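Local coordinates for protein NADPH-dependent aldehyde reductase YqhD (Escherichia coli, PDB 4QGS) that reduces a broad range of short-chain aldehydes to the corresponding primary alcohols with NADPH, using one zinc ion per subunit, at residues Lys27-Gly32 / Phe183-Pro188; Glu83-Ala88 / Lys113-Ala118; Val199-Val204 / His292-Ala297; Val211-Thr216 / Val271-Ala276; Lys314-Ala319 / Glu332-Ala337. One frame throughout, in Å; residues are numbered along the deposited sequence.

The five contacts fall in the two halves of the subunit. Contacts 1 and 2 belong to the parallel-sheet half that receives NADP(+), whereas contacts 3, 4 and 5 sit in the helical half with the zinc ion. Contact 3 contributes the zinc ligand H292; contact 4, its centre about 17 Å from that of contact 3, lies one layer out, E212 bonding to the ligand H278. Contact 5 lies away from the zinc and cofactor sites but adjoins contact 4 (centres about 15 Å apart), where K314 NZ probably bonds to Y214 O at 2.8 Å. Contacts 1 and 3 come within about 9 Å at their nearest atoms; the centres of contacts 2 and 5 are about 45 Å apart.

Contact 1: residues Lys27-Gly32 / Phe183-Pro188; sequences KGAIAG and FAVLDP
D187 and G28 supply the one direct hydrogen bond between the loop 27-32 and the end of strand 183-186. G28 N donates to D187 OD2 at 2.8 Å, arriving well above the carboxylate plane. The aspartate is set for this by its first torsion, with CG anti to the backbone N (chi1 -177°). A water extends the same interaction: it donates to D187 OD2 at 2.6 Å and accepts from I30 N at 2.8 Å, so one carboxylate oxygen is linked to two backbone amides of the loop. The other oxygen, D187 OD1, is taken by the amide of V189 and also lies against K27 CA, 3.4 Å away.

Apolar packing accompanies the polar link. V185 CG1 rises from the strand to meet A29 CB at 4.0 Å and the backbone N of I30, while I30 CD1 stands further off, 4.4 Å from V185 CG1. I30 also packs on Y190, which binds NADP(+).

An acidic residue just past a strand, bonded to the turn that follows the neighbouring parallel strand 22-25, here belongs to the Rossmann-like nucleotide-binding domain of the iron-containing alcohol dehydrogenases.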
# COMPACT_ATOMS: atom_id res chain seq x y z
N LYS A 27 3.36 20.79 -5.38
CA LYS A 27 3.62 21.17 -6.77
C LYS A 27 5.05 21.64 -6.94
O LYS A 27 5.48 22.63 -6.31
CB LYS A 27 2.65 22.27 -7.21
CG LYS A 27 2.87 22.72 -8.64
CD LYS A 27 2.03 23.94 -8.99
CE LYS A 27 0.59 23.79 -8.50
NZ LYS A 27 -0.38 24.58 -9.31
N GLY A 28 5.80 20.93 -7.78
CA GLY A 28 7.17 21.28 -8.05
C GLY A 28 8.12 20.92 -6.92
O GLY A 28 9.24 21.44 -6.88
N ALA A 29 7.70 20.02 -6.03
CA ALA A 29 8.54 19.62 -4.91
C ALA A 29 9.86 19.00 -5.34
O ALA A 29 10.78 18.90 -4.54
CB ALA A 29 7.78 18.65 -3.98
N ILE A 30 9.96 18.57 -6.60
CA ILE A 30 11.22 18.03 -7.09
C ILE A 30 12.33 19.09 -6.99
O ILE A 30 13.52 18.76 -7.04
CB ILE A 30 11.09 17.55 -8.56
CG1 ILE A 30 12.26 16.66 -8.95
CG2 ILE A 30 10.93 18.72 -9.51
CD1 ILE A 30 12.11 15.23 -8.53
N ALA A 31 11.94 20.34 -6.80
CA ALA A 31 12.90 21.43 -6.58
C ALA A 31 13.76 21.19 -5.33
O ALA A 31 14.85 21.76 -5.20
CB ALA A 31 12.18 22.76 -6.47
N GLY A 32 13.28 20.34 -4.42
CA GLY A 32 14.01 20.04 -3.20
C GLY A 32 14.87 18.79 -3.27
O GLY A 32 15.54 18.45 -2.30
N PHE A 183 14.37 10.25 1.96
CA PHE A 183 13.34 11.22 1.58
C PHE A 183 12.38 10.66 0.55
O PHE A 183 12.68 9.70 -0.13
CB PHE A 183 13.97 12.51 1.01
CG PHE A 183 14.76 12.28 -0.24
CD1 PHE A 183 14.14 12.26 -1.48
CD2 PHE A 183 16.12 12.08 -0.18
CE1 PHE A 183 14.87 12.04 -2.62
CE2 PHE A 183 16.86 11.85 -1.33
CZ PHE A 183 16.23 11.83 -2.55
N ALA A 184 11.22 11.30 0.44
CA ALA A 184 10.26 10.95 -0.60
C ALA A 184 9.71 12.23 -1.19
O ALA A 184 9.23 13.11 -0.45
CB ALA A 184 9.14 10.07 -0.03
N VAL A 185 9.82 12.38 -2.51
CA VAL A 185 9.20 13.50 -3.19
C VAL A 185 7.79 13.12 -3.62
O VAL A 185 7.61 12.18 -4.38
CB VAL A 185 9.99 13.94 -4.45
CG1 VAL A 185 9.27 15.08 -5.15
CG2 VAL A 185 11.40 14.34 -4.07
N LEU A 186 6.82 13.87 -3.10
CA LEU A 186 5.40 13.65 -3.38
C LEU A 186 4.80 14.89 -4.04
O LEU A 186 4.47 15.86 -3.36
CB LEU A 186 4.63 13.33 -2.08
CG LEU A 186 4.63 11.91 -1.50
CD1 LEU A 186 6.01 11.34 -1.35
CD2 LEU A 186 3.95 11.93 -0.13
N ASP A 187 4.69 14.86 -5.36
CA ASP A 187 4.11 15.97 -6.09
C ASP A 187 2.78 15.51 -6.69
O ASP A 187 2.76 14.66 -7.57
CB ASP A 187 5.07 16.45 -7.20
CG ASP A 187 4.54 17.66 -7.96
OD1 ASP A 187 3.33 17.98 -7.85
OD2 ASP A 187 5.34 18.31 -8.68
N PRO A 188 1.66 16.05 -6.21
CA PRO A 188 0.34 15.65 -6.70
C PRO A 188 0.19 15.80 -8.21
O PRO A 188 -0.56 15.06 -8.84
CB PRO A 188 -0.59 16.60 -5.95
CG PRO A 188 0.13 16.88 -4.65
CD PRO A 188 1.58 16.97 -5.06
O HOH W 1 7.94 18.09 -8.49

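Contact 2: residues Glu83-Ala88 / Lys113-Ala118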
# COMPACT_ATOMS: atom_id res chain seq x y z
N GLU A 83 15.32 -12.12 -9.49
CA GLU A 83 16.19 -12.10 -10.66
C GLU A 83 16.76 -10.72 -10.88
O GLU A 83 17.95 -10.48 -10.71
CB GLU A 83 15.43 -12.52 -11.92
CG GLU A 83 14.94 -13.96 -11.97
CD GLU A 83 14.18 -14.25 -13.26
OE1 GLU A 83 14.78 -14.10 -14.35
OE2 GLU A 83 12.99 -14.61 -13.18
N THR A 84 15.86 -9.81 -11.26
CA THR A 84 16.24 -8.50 -11.76
C THR A 84 16.88 -7.62 -10.70
O THR A 84 17.82 -6.89 -10.97
CB THR A 84 15.01 -7.78 -12.35
OG1 THR A 84 14.35 -8.65 -13.28
CG2 THR A 84 15.44 -6.51 -13.08
N LEU A 85 16.36 -7.70 -9.47
CA LEU A 85 16.91 -6.89 -8.39
C LEU A 85 18.37 -7.24 -8.13
O LEU A 85 19.18 -6.37 -7.84
CB LEU A 85 16.07 -7.06 -7.12
CG LEU A 85 14.58 -6.72 -7.28
CD1 LEU A 85 13.84 -6.88 -5.97
CD2 LEU A 85 14.39 -5.30 -7.82
N MET A 86 18.71 -8.52 -8.27
CA MET A 86 20.10 -8.97 -8.11
C MET A 86 21.00 -8.42 -9.21
O MET A 86 22.18 -8.14 -8.96
CB MET A 86 20.18 -10.49 -8.09
CG MET A 86 19.99 -11.12 -6.73
SD MET A 86 21.17 -10.50 -5.50
CE MET A 86 20.11 -9.40 -4.59
N ASN A 87 20.46 -8.27 -10.42
CA ASN A 87 21.19 -7.64 -11.52
C ASN A 87 21.55 -6.20 -11.17
O ASN A 87 22.63 -5.71 -11.51
CB ASN A 87 20.36 -7.66 -12.80
CG ASN A 87 20.48 -8.97 -13.55
OD1 ASN A 87 21.46 -9.71 -13.40
ND2 ASN A 87 19.48 -9.27 -14.37
N ALA A 88 20.63 -5.53 -10.50
CA ALA A 88 20.87 -4.15 -10.08
C ALA A 88 21.90 -4.13 -8.96
O ALA A 88 22.74 -3.23 -8.91
CB ALA A 88 19.59 -3.50 -9.64
N LYS A 113 14.32 -0.93 -2.19
CA LYS A 113 14.64 -1.17 -0.78
C LYS A 113 15.48 -2.43 -0.66
O LYS A 113 16.45 -2.49 0.10
CB LYS A 113 13.36 -1.30 0.05
CG LYS A 113 12.62 0.01 0.29
CD LYS A 113 11.45 -0.17 1.25
CE LYS A 113 10.71 1.12 1.49
NZ LYS A 113 9.60 0.95 2.48
N PHE A 114 15.11 -3.44 -1.43
CA PHE A 114 15.83 -4.69 -1.40
C PHE A 114 17.25 -4.51 -1.93
O PHE A 114 18.21 -5.01 -1.34
CB PHE A 114 15.09 -5.76 -2.20
CG PHE A 114 15.83 -7.05 -2.29
CD1 PHE A 114 15.92 -7.89 -1.20
CD2 PHE A 114 16.43 -7.42 -3.48
CE1 PHE A 114 16.60 -9.09 -1.28
CE2 PHE A 114 17.10 -8.61 -3.57
CZ PHE A 114 17.20 -9.45 -2.47
N ILE A 115 17.39 -3.79 -3.04
CA ILE A 115 18.70 -3.52 -3.61
C ILE A 115 19.61 -2.81 -2.60
O ILE A 115 20.77 -3.19 -2.43
CB ILE A 115 18.59 -2.67 -4.89
CG1 ILE A 115 17.82 -3.43 -5.97
CG2 ILE A 115 19.96 -2.29 -5.41
CD1 ILE A 115 17.39 -2.56 -7.16
N ALA A 116 19.07 -1.82 -1.91
CA ALA A 116 19.82 -1.04 -0.92
C ALA A 116 20.38 -1.92 0.21
O ALA A 116 21.51 -1.72 0.66
CB ALA A 116 18.95 0.06 -0.34
N ALA A 117 19.58 -2.87 0.67
CA ALA A 117 20.00 -3.72 1.77
C ALA A 117 20.91 -4.84 1.29
O ALA A 117 21.95 -5.11 1.88
CB ALA A 117 18.79 -4.31 2.48
N ALA A 118 20.50 -5.48 0.20
CA ALA A 118 21.27 -6.57 -0.38
C ALA A 118 22.70 -6.13 -0.67
O ALA A 118 23.64 -6.92 -0.55
CB ALA A 118 20.60 -7.08 -1.65
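I115, L85 and F114 lose the most surface where helices 82-95 and 106-119 meet, and the contact can be read from these three side chains. I115 reaches across with its long branch. I115 CD1, anti to CA (chi2 167°), presses on A88 CB at 3.4 Å, closer than carbon atoms usually approach, and also meets L85 CD2 at 4.1 Å. I115 CG1 lies against the carbonyl oxygen of L85, 3.7 Å away, so the isoleucine touches backbone as well as side chains.

L85 answers from the other helix by dividing its two branches between neighbours. CD2 turns to I115, while L85 CD1 comes to F114 CD2 at 3.6 Å, with L85 CB close to the same ring carbon. F114 CB points toward helix 82-95 and CG is anti to the backbone N (chi1 176°); CD2 and CE2 are the ring atoms nearest L85 and M86. The neighbouring ring atoms CE2 and CZ meet the methyl of M86: M86 CE stands 3.3 Å from F114 CE2. M86 starts out pointing away from the contact, but its bent chain brings this tip back, and M86 CE touches A118 CB at 3.8 Å too. No hydrogen bond joins the two segments; beyond them, I130 and I163 also pack on F114.

The segment axes run 9.3 Å apart and cross at -50°, an apolar helix pair in the α/β nucleotide-binding domain. Strand 99-104 links the two helices, and helix 106-119 starts at the glycine-rich turn where G106 and S107 bind NADP(+).

Contact 3: residues Val199-Val204 / His292-Ala297. With ZN (zinc ion), chain B.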
# COMPACT_ATOMS: atom_id res chain seq x y z
N VAL A 199 -6.69 5.48 -10.17
CA VAL A 199 -7.06 6.51 -9.18
C VAL A 199 -8.10 5.94 -8.22
O VAL A 199 -7.97 6.06 -6.99
CB VAL A 199 -7.62 7.78 -9.86
CG1 VAL A 199 -8.18 8.75 -8.82
CG2 VAL A 199 -6.53 8.47 -10.67
N ALA A 200 -9.12 5.30 -8.78
CA ALA A 200 -10.14 4.68 -7.93
C ALA A 200 -9.56 3.59 -7.04
O ALA A 200 -9.86 3.53 -5.84
CB ALA A 200 -11.28 4.12 -8.79
N ASN A 201 -8.73 2.72 -7.62
CA ASN A 201 -8.11 1.66 -6.81
C ASN A 201 -7.29 2.23 -5.65
O ASN A 201 -7.30 1.67 -4.55
CB ASN A 201 -7.20 0.77 -7.65
CG ASN A 201 -7.96 -0.15 -8.58
OD1 ASN A 201 -9.18 -0.33 -8.45
ND2 ASN A 201 -7.24 -0.76 -9.52
N GLY A 202 -6.57 3.31 -5.92
CA GLY A 202 -5.76 3.94 -4.88
C GLY A 202 -6.61 4.46 -3.74
O GLY A 202 -6.25 4.33 -2.56
N VAL A 203 -7.74 5.06 -4.09
CA VAL A 203 -8.66 5.58 -3.08
C VAL A 203 -9.22 4.43 -2.23
O VAL A 203 -9.24 4.51 -1.00
CB VAL A 203 -9.79 6.40 -3.71
CG1 VAL A 203 -10.89 6.68 -2.69
CG2 VAL A 203 -9.23 7.69 -4.27
N VAL A 204 -9.66 3.36 -2.88
CA VAL A 204 -10.19 2.22 -2.15
C VAL A 204 -9.13 1.58 -1.25
O VAL A 204 -9.39 1.27 -0.08
CB VAL A 204 -10.76 1.16 -3.11
CG1 VAL A 204 -11.11 -0.12 -2.35
CG2 VAL A 204 -11.99 1.71 -3.80
N HIS A 292 -5.78 -5.55 -6.78
CA HIS A 292 -5.74 -5.53 -5.31
C HIS A 292 -6.97 -4.86 -4.71
O HIS A 292 -7.68 -5.45 -3.89
CB HIS A 292 -4.46 -4.82 -4.84
CG HIS A 292 -4.33 -4.68 -3.35
ND1 HIS A 292 -4.43 -5.76 -2.49
CD2 HIS A 292 -4.09 -3.60 -2.57
CE1 HIS A 292 -4.26 -5.33 -1.24
NE2 HIS A 292 -4.06 -4.03 -1.27
N ALA A 293 -7.25 -3.63 -5.15
CA ALA A 293 -8.34 -2.86 -4.55
C ALA A 293 -9.71 -3.46 -4.84
O ALA A 293 -10.62 -3.33 -4.02
CB ALA A 293 -8.29 -1.42 -5.04
N GLN A 294 -9.87 -4.10 -6.00
CA GLN A 294 -11.14 -4.77 -6.31
C GLN A 294 -11.40 -5.88 -5.30
O GLN A 294 -12.53 -6.05 -4.83
CB GLN A 294 -11.13 -5.33 -7.74
CG GLN A 294 -11.06 -4.26 -8.80
CD GLN A 294 -10.78 -4.83 -10.20
OE1 GLN A 294 -10.29 -5.96 -10.34
NE2 GLN A 294 -11.08 -4.04 -11.23
N THR A 295 -10.36 -6.62 -4.94
CA THR A 295 -10.57 -7.72 -3.99
C THR A 295 -10.96 -7.17 -2.62
O THR A 295 -11.73 -7.81 -1.89
CB THR A 295 -9.32 -8.61 -3.85
OG1 THR A 295 -8.30 -7.91 -3.13
CG2 THR A 295 -8.81 -9.04 -5.25
N LEU A 296 -10.44 -6.00 -2.26
CA LEU A 296 -10.78 -5.39 -0.97
C LEU A 296 -12.22 -4.89 -0.94
O LEU A 296 -12.91 -5.01 0.07
CB LEU A 296 -9.82 -4.23 -0.64
CG LEU A 296 -8.32 -4.55 -0.67
CD1 LEU A 296 -7.48 -3.28 -0.36
CD2 LEU A 296 -7.94 -5.69 0.26
N ALA A 297 -12.66 -4.30 -2.05
CA ALA A 297 -14.01 -3.77 -2.14
C ALA A 297 -15.03 -4.90 -2.06
O ALA A 297 -16.13 -4.73 -1.52
CB ALA A 297 -14.19 -2.99 -3.43
ZN ZN B . -3.51 -2.77 0.32
O HOH W 2 -10.60 -1.33 -10.39
O HOH W 3 -1.75 -3.85 0.65
O HOH W 4 -1.98 -1.74 -0.79
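A293 is the centre of the packing between helices 196-211 and 292-306. A293 CB lies 3.3 Å from N201 O and 3.6 Å from N201 CB. V204, one turn on, also meets this alanine: V204 CG1 lies 3.7 Å from A293 O and also reaches toward A297 CB. With so small a residue at the crossing, the segment axes approach to 8.7 Å at an angle of 50°.

A water links the two amide side chains, donating to N201 OD1 at 2.6 Å and accepting from Q294 NE2. Both amides are held at their other ends by D291, which takes N201 ND2 on its side chain and gives its backbone N to Q294 OE1.

In the helical domain of iron-containing alcohol dehydrogenases this pair frames the metal site. D205 and H209, further along helix 196-211, bind zinc together with H278 and H292. H292 opens its helix with CG anti to the backbone N (chi1 178°), and H292 NE2 binds the zinc ion at 2.1 Å; two waters complete six ligands. L296 CD1 rests over one face of the imidazole, toward its rim. In the backbone, H292 O accepts from both L296 N and T295 OG1, the hydroxyl bond measuring 2.6 Å and falling on a carbonyl lone pair.

Contact 4: residues Val211-Thr216 / Val271-Ala276; sequences VEQYVT and VPQDWA
E212 accepts two hydrogen bonds from the loop 271-276, one on its backbone and one on its carboxylate. D274 N donates to E212 O at 2.8 Å, almost in line with the carbonyl. The E212 chain is bent at chi2 (-85°), which places CD near the W275 backbone, and W275 N donates to E212 OE1, also at 2.8 Å but from well above the carboxylate plane. A water donates to E212 OE1 at 2.5 Å and weakly to D274 OD2. These like charges stand 3.9 Å apart, E212 OE1 to D274 OD2, and K311 pairs with D274 OD2 in a salt bridge. The remaining oxygen, E212 OE2, is taken by ND1 of the zinc ligand H278.

E212 CB sits over the six-membered ring of W275, 3.7 Å from its centroid and 9° off the normal, a CH-pi contact. W275 NE1 donates to Q273 OE1 at 2.8 Å, within the ring plane and on a lone pair. Q213 CG packs near W275 CZ2, while Q213 NE2 is engaged by H209 O.

D274 closes an Asx turn at the start of helix 276-288, A276 N donating to D274 OD1 at 2.9 Å. A second water is hydrogen-bonded to Q213 O, P272 O and T216 OG1.

E212 is thus a second-shell residue, bonded both to the loop and to a zinc ligand; its carboxylate probably orients H278 and may polarise its imidazole.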
# COMPACT_ATOMS: atom_id res chain seq x y z
N VAL A 211 -9.30 1.42 7.54
CA VAL A 211 -10.27 0.71 8.39
C VAL A 211 -9.73 -0.63 8.91
O VAL A 211 -10.26 -1.17 9.88
CB VAL A 211 -11.62 0.45 7.67
CG1 VAL A 211 -12.28 1.77 7.28
CG2 VAL A 211 -11.43 -0.46 6.46
N GLU A 212 -8.67 -1.15 8.30
CA GLU A 212 -8.00 -2.36 8.82
C GLU A 212 -7.41 -2.08 10.19
O GLU A 212 -7.14 -3.01 10.95
CB GLU A 212 -6.89 -2.83 7.89
CG GLU A 212 -7.37 -3.37 6.53
CD GLU A 212 -7.77 -4.84 6.55
OE1 GLU A 212 -8.33 -5.33 7.56
OE2 GLU A 212 -7.52 -5.52 5.53
N GLN A 213 -7.19 -0.80 10.47
CA GLN A 213 -6.54 -0.36 11.70
C GLN A 213 -7.46 0.46 12.60
O GLN A 213 -7.02 1.03 13.61
CB GLN A 213 -5.29 0.46 11.36
CG GLN A 213 -4.28 -0.30 10.48
CD GLN A 213 -3.15 0.60 10.00
OE1 GLN A 213 -2.16 0.80 10.69
NE2 GLN A 213 -3.29 1.13 8.78
N TYR A 214 -8.74 0.52 12.25
CA TYR A 214 -9.67 1.39 12.96
C TYR A 214 -11.01 0.71 13.24
O TYR A 214 -11.54 0.83 14.34
CB TYR A 214 -9.87 2.70 12.17
CG TYR A 214 -11.07 3.52 12.60
CD1 TYR A 214 -11.09 4.18 13.83
CD2 TYR A 214 -12.20 3.62 11.79
CE1 TYR A 214 -12.19 4.92 14.22
CE2 TYR A 214 -13.31 4.35 12.17
CZ TYR A 214 -13.30 5.00 13.40
OH TYR A 214 -14.39 5.72 13.79
N VAL A 215 -11.56 -0.01 12.27
CA VAL A 215 -12.84 -0.67 12.52
C VAL A 215 -12.53 -2.04 13.11
O VAL A 215 -12.54 -3.07 12.43
CB VAL A 215 -13.70 -0.77 11.25
CG1 VAL A 215 -15.06 -1.36 11.60
CG2 VAL A 215 -13.86 0.62 10.65
N THR A 216 -12.21 -2.01 14.40
CA THR A 216 -11.69 -3.18 15.08
C THR A 216 -12.34 -3.32 16.46
O THR A 216 -13.46 -3.82 16.58
CB THR A 216 -10.16 -3.10 15.23
OG1 THR A 216 -9.80 -1.86 15.85
CG2 THR A 216 -9.49 -3.18 13.86
N VAL A 271 -2.91 0.30 18.49
CA VAL A 271 -4.30 -0.10 18.35
C VAL A 271 -4.41 -1.47 17.69
O VAL A 271 -3.47 -1.90 17.01
CB VAL A 271 -5.11 0.93 17.55
CG1 VAL A 271 -5.14 2.27 18.30
CG2 VAL A 271 -4.52 1.12 16.18
N PRO A 272 -5.53 -2.17 17.91
CA PRO A 272 -5.69 -3.50 17.30
C PRO A 272 -5.70 -3.39 15.79
O PRO A 272 -6.16 -2.37 15.26
CB PRO A 272 -7.06 -3.98 17.82
CG PRO A 272 -7.33 -3.13 19.02
CD PRO A 272 -6.69 -1.81 18.74
N GLN A 273 -5.18 -4.39 15.11
CA GLN A 273 -5.22 -4.35 13.65
C GLN A 273 -5.78 -5.65 13.12
O GLN A 273 -5.55 -6.71 13.69
CB GLN A 273 -3.83 -4.09 13.08
CG GLN A 273 -3.28 -2.72 13.51
CD GLN A 273 -1.99 -2.35 12.84
OE1 GLN A 273 -1.63 -2.91 11.81
NE2 GLN A 273 -1.26 -1.41 13.44
N ASP A 274 -6.51 -5.54 12.02
CA ASP A 274 -7.27 -6.66 11.48
C ASP A 274 -6.46 -7.34 10.38
O ASP A 274 -5.74 -8.30 10.63
CB ASP A 274 -8.62 -6.13 10.98
CG ASP A 274 -9.55 -7.23 10.45
OD1 ASP A 274 -9.09 -8.37 10.27
OD2 ASP A 274 -10.73 -6.92 10.22
N TRP A 275 -6.59 -6.80 9.16
CA TRP A 275 -5.91 -7.24 7.93
C TRP A 275 -6.50 -8.50 7.33
O TRP A 275 -5.98 -8.98 6.33
CB TRP A 275 -4.40 -7.42 8.15
CG TRP A 275 -3.78 -6.11 8.55
CD1 TRP A 275 -3.29 -5.79 9.79
CD2 TRP A 275 -3.66 -4.94 7.75
NE1 TRP A 275 -2.84 -4.48 9.79
CE2 TRP A 275 -3.06 -3.94 8.54
CE3 TRP A 275 -3.98 -4.64 6.41
CZ2 TRP A 275 -2.78 -2.67 8.06
CZ3 TRP A 275 -3.71 -3.38 5.94
CH2 TRP A 275 -3.11 -2.41 6.76
N ALA A 276 -7.59 -9.00 7.91
CA ALA A 276 -8.22 -10.20 7.34
C ALA A 276 -8.80 -9.90 5.96
O ALA A 276 -8.80 -10.78 5.08
CB ALA A 276 -9.31 -10.72 8.26
O HOH W 5 -10.73 -6.11 7.83
O HOH W 6 -7.82 -0.07 16.04

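Contact 5: residues Lys314-Ala319 / Glu332-Ala337; sequences KLLQYA and ERIDAA
Two consecutive helices of the C-terminal helical domain, 312-323 and 330-347, pack through A319 and A337, whose CB atoms stand 3.6 Å apart. A319 CB also nears R333 O, at 3.9 Å. The small residues bring the backbones close at this end of the contact. Y318 flanks the alanine pair, Y318 CD2 lying 4.1 Å from A337 CB; its hydroxyl bonds to T341 OG1, which is also bonded to A337 O.

Nearer the start of both segments the packing passes to larger side chains. L316 CD2 meets I334 CG1 at 3.7 Å, while the other branch of the isoleucine, I334 CG2, touches L315 CD1 at 4.0 Å, the two side chains crossing at about a right angle. I334 divides its two branches between the neighbouring L315 and L316. The segment axes come within 8.9 Å and are inclined at 65°, so this is a steeply crossed pair of helices following each other in the chain, separated by a short connection.

R333 lies beside L316. The chain is bent at chi3 (64°), which places NE; one face of the guanidinium lies over L316 CD2, offset toward the rim, and R333 CB touches L316 CD2 at 3.9 Å. The charged end is satisfied beyond the two segments, NH2 forming a salt bridge with E320 and a hydrogen bond to I325 O in the connection between the helices.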
# COMPACT_ATOMS: atom_id res chain seq x y z
N LYS A 314 -16.88 -0.27 17.15
CA LYS A 314 -16.18 0.57 16.18
C LYS A 314 -16.99 0.73 14.89
O LYS A 314 -16.86 1.74 14.22
CB LYS A 314 -14.78 0.02 15.87
CG LYS A 314 -13.81 0.05 17.09
CD LYS A 314 -13.68 1.44 17.75
CE LYS A 314 -12.98 2.49 16.86
NZ LYS A 314 -11.50 2.27 16.74
N LEU A 315 -17.83 -0.24 14.54
CA LEU A 315 -18.74 -0.03 13.41
C LEU A 315 -19.73 1.10 13.70
O LEU A 315 -20.03 1.91 12.83
CB LEU A 315 -19.50 -1.32 13.08
CG LEU A 315 -18.68 -2.31 12.25
CD1 LEU A 315 -19.30 -3.71 12.33
CD2 LEU A 315 -18.62 -1.82 10.79
N LEU A 316 -20.22 1.18 14.94
CA LEU A 316 -21.13 2.25 15.30
C LEU A 316 -20.42 3.60 15.38
O LEU A 316 -20.98 4.64 15.02
CB LEU A 316 -21.80 1.94 16.66
CG LEU A 316 -22.78 0.77 16.62
CD1 LEU A 316 -23.14 0.35 18.04
CD2 LEU A 316 -24.02 1.15 15.85
N GLN A 317 -19.18 3.58 15.85
CA GLN A 317 -18.39 4.81 15.91
C GLN A 317 -18.10 5.31 14.50
O GLN A 317 -18.21 6.50 14.20
CB GLN A 317 -17.08 4.61 16.69
CG GLN A 317 -16.27 5.90 16.86
CD GLN A 317 -15.13 5.77 17.86
OE1 GLN A 317 -15.16 4.92 18.74
NE2 GLN A 317 -14.11 6.61 17.71
N TYR A 318 -17.73 4.38 13.62
CA TYR A 318 -17.48 4.66 12.22
C TYR A 318 -18.73 5.25 11.57
O TYR A 318 -18.66 6.26 10.86
CB TYR A 318 -17.03 3.37 11.53
CG TYR A 318 -17.03 3.34 10.01
CD1 TYR A 318 -16.02 3.97 9.29
CD2 TYR A 318 -17.98 2.62 9.31
CE1 TYR A 318 -15.98 3.91 7.89
CE2 TYR A 318 -17.96 2.55 7.91
CZ TYR A 318 -16.96 3.20 7.21
OH TYR A 318 -16.92 3.14 5.83
N ALA A 319 -19.88 4.66 11.86
CA ALA A 319 -21.14 5.10 11.26
C ALA A 319 -21.45 6.54 11.65
O ALA A 319 -21.84 7.35 10.81
CB ALA A 319 -22.28 4.20 11.67
N GLU A 332 -29.51 -1.27 12.57
CA GLU A 332 -29.85 -0.40 11.44
C GLU A 332 -28.69 0.54 11.11
O GLU A 332 -28.38 0.79 9.95
CB GLU A 332 -31.10 0.42 11.73
CG GLU A 332 -32.38 -0.39 11.83
CD GLU A 332 -33.55 0.45 12.32
OE1 GLU A 332 -33.31 1.35 13.16
OE2 GLU A 332 -34.69 0.22 11.89
N ARG A 333 -28.05 1.07 12.15
CA ARG A 333 -26.94 2.00 11.93
C ARG A 333 -25.75 1.28 11.28
O ARG A 333 -25.13 1.80 10.36
CB ARG A 333 -26.53 2.67 13.24
CG ARG A 333 -27.60 3.58 13.84
CD ARG A 333 -27.21 4.07 15.23
NE ARG A 333 -26.02 4.90 15.16
CZ ARG A 333 -25.18 5.13 16.16
NH1 ARG A 333 -25.38 4.59 17.36
NH2 ARG A 333 -24.12 5.91 15.96
N ILE A 334 -25.46 0.07 11.76
CA ILE A 334 -24.37 -0.72 11.20
C ILE A 334 -24.70 -1.11 9.76
O ILE A 334 -23.85 -0.99 8.87
CB ILE A 334 -24.09 -1.98 12.05
CG1 ILE A 334 -23.53 -1.57 13.41
CG2 ILE A 334 -23.14 -2.93 11.32
CD1 ILE A 334 -23.36 -2.74 14.39
N ASP A 335 -25.93 -1.56 9.53
CA ASP A 335 -26.36 -1.89 8.16
C ASP A 335 -26.20 -0.69 7.24
O ASP A 335 -25.71 -0.83 6.12
CB ASP A 335 -27.82 -2.36 8.14
CG ASP A 335 -27.98 -3.79 8.64
OD1 ASP A 335 -26.97 -4.42 9.03
OD2 ASP A 335 -29.13 -4.28 8.65
N ALA A 336 -26.59 0.50 7.70
CA ALA A 336 -26.49 1.69 6.87
C ALA A 336 -25.03 2.06 6.60
O ALA A 336 -24.70 2.54 5.50
CB ALA A 336 -27.23 2.86 7.51
N ALA A 337 -24.16 1.84 7.58
CA ALA A 337 -22.73 2.15 7.43
C ALA A 337 -22.09 1.22 6.42
O ALA A 337 -21.30 1.64 5.58
CB ALA A 337 -22.01 2.06 8.76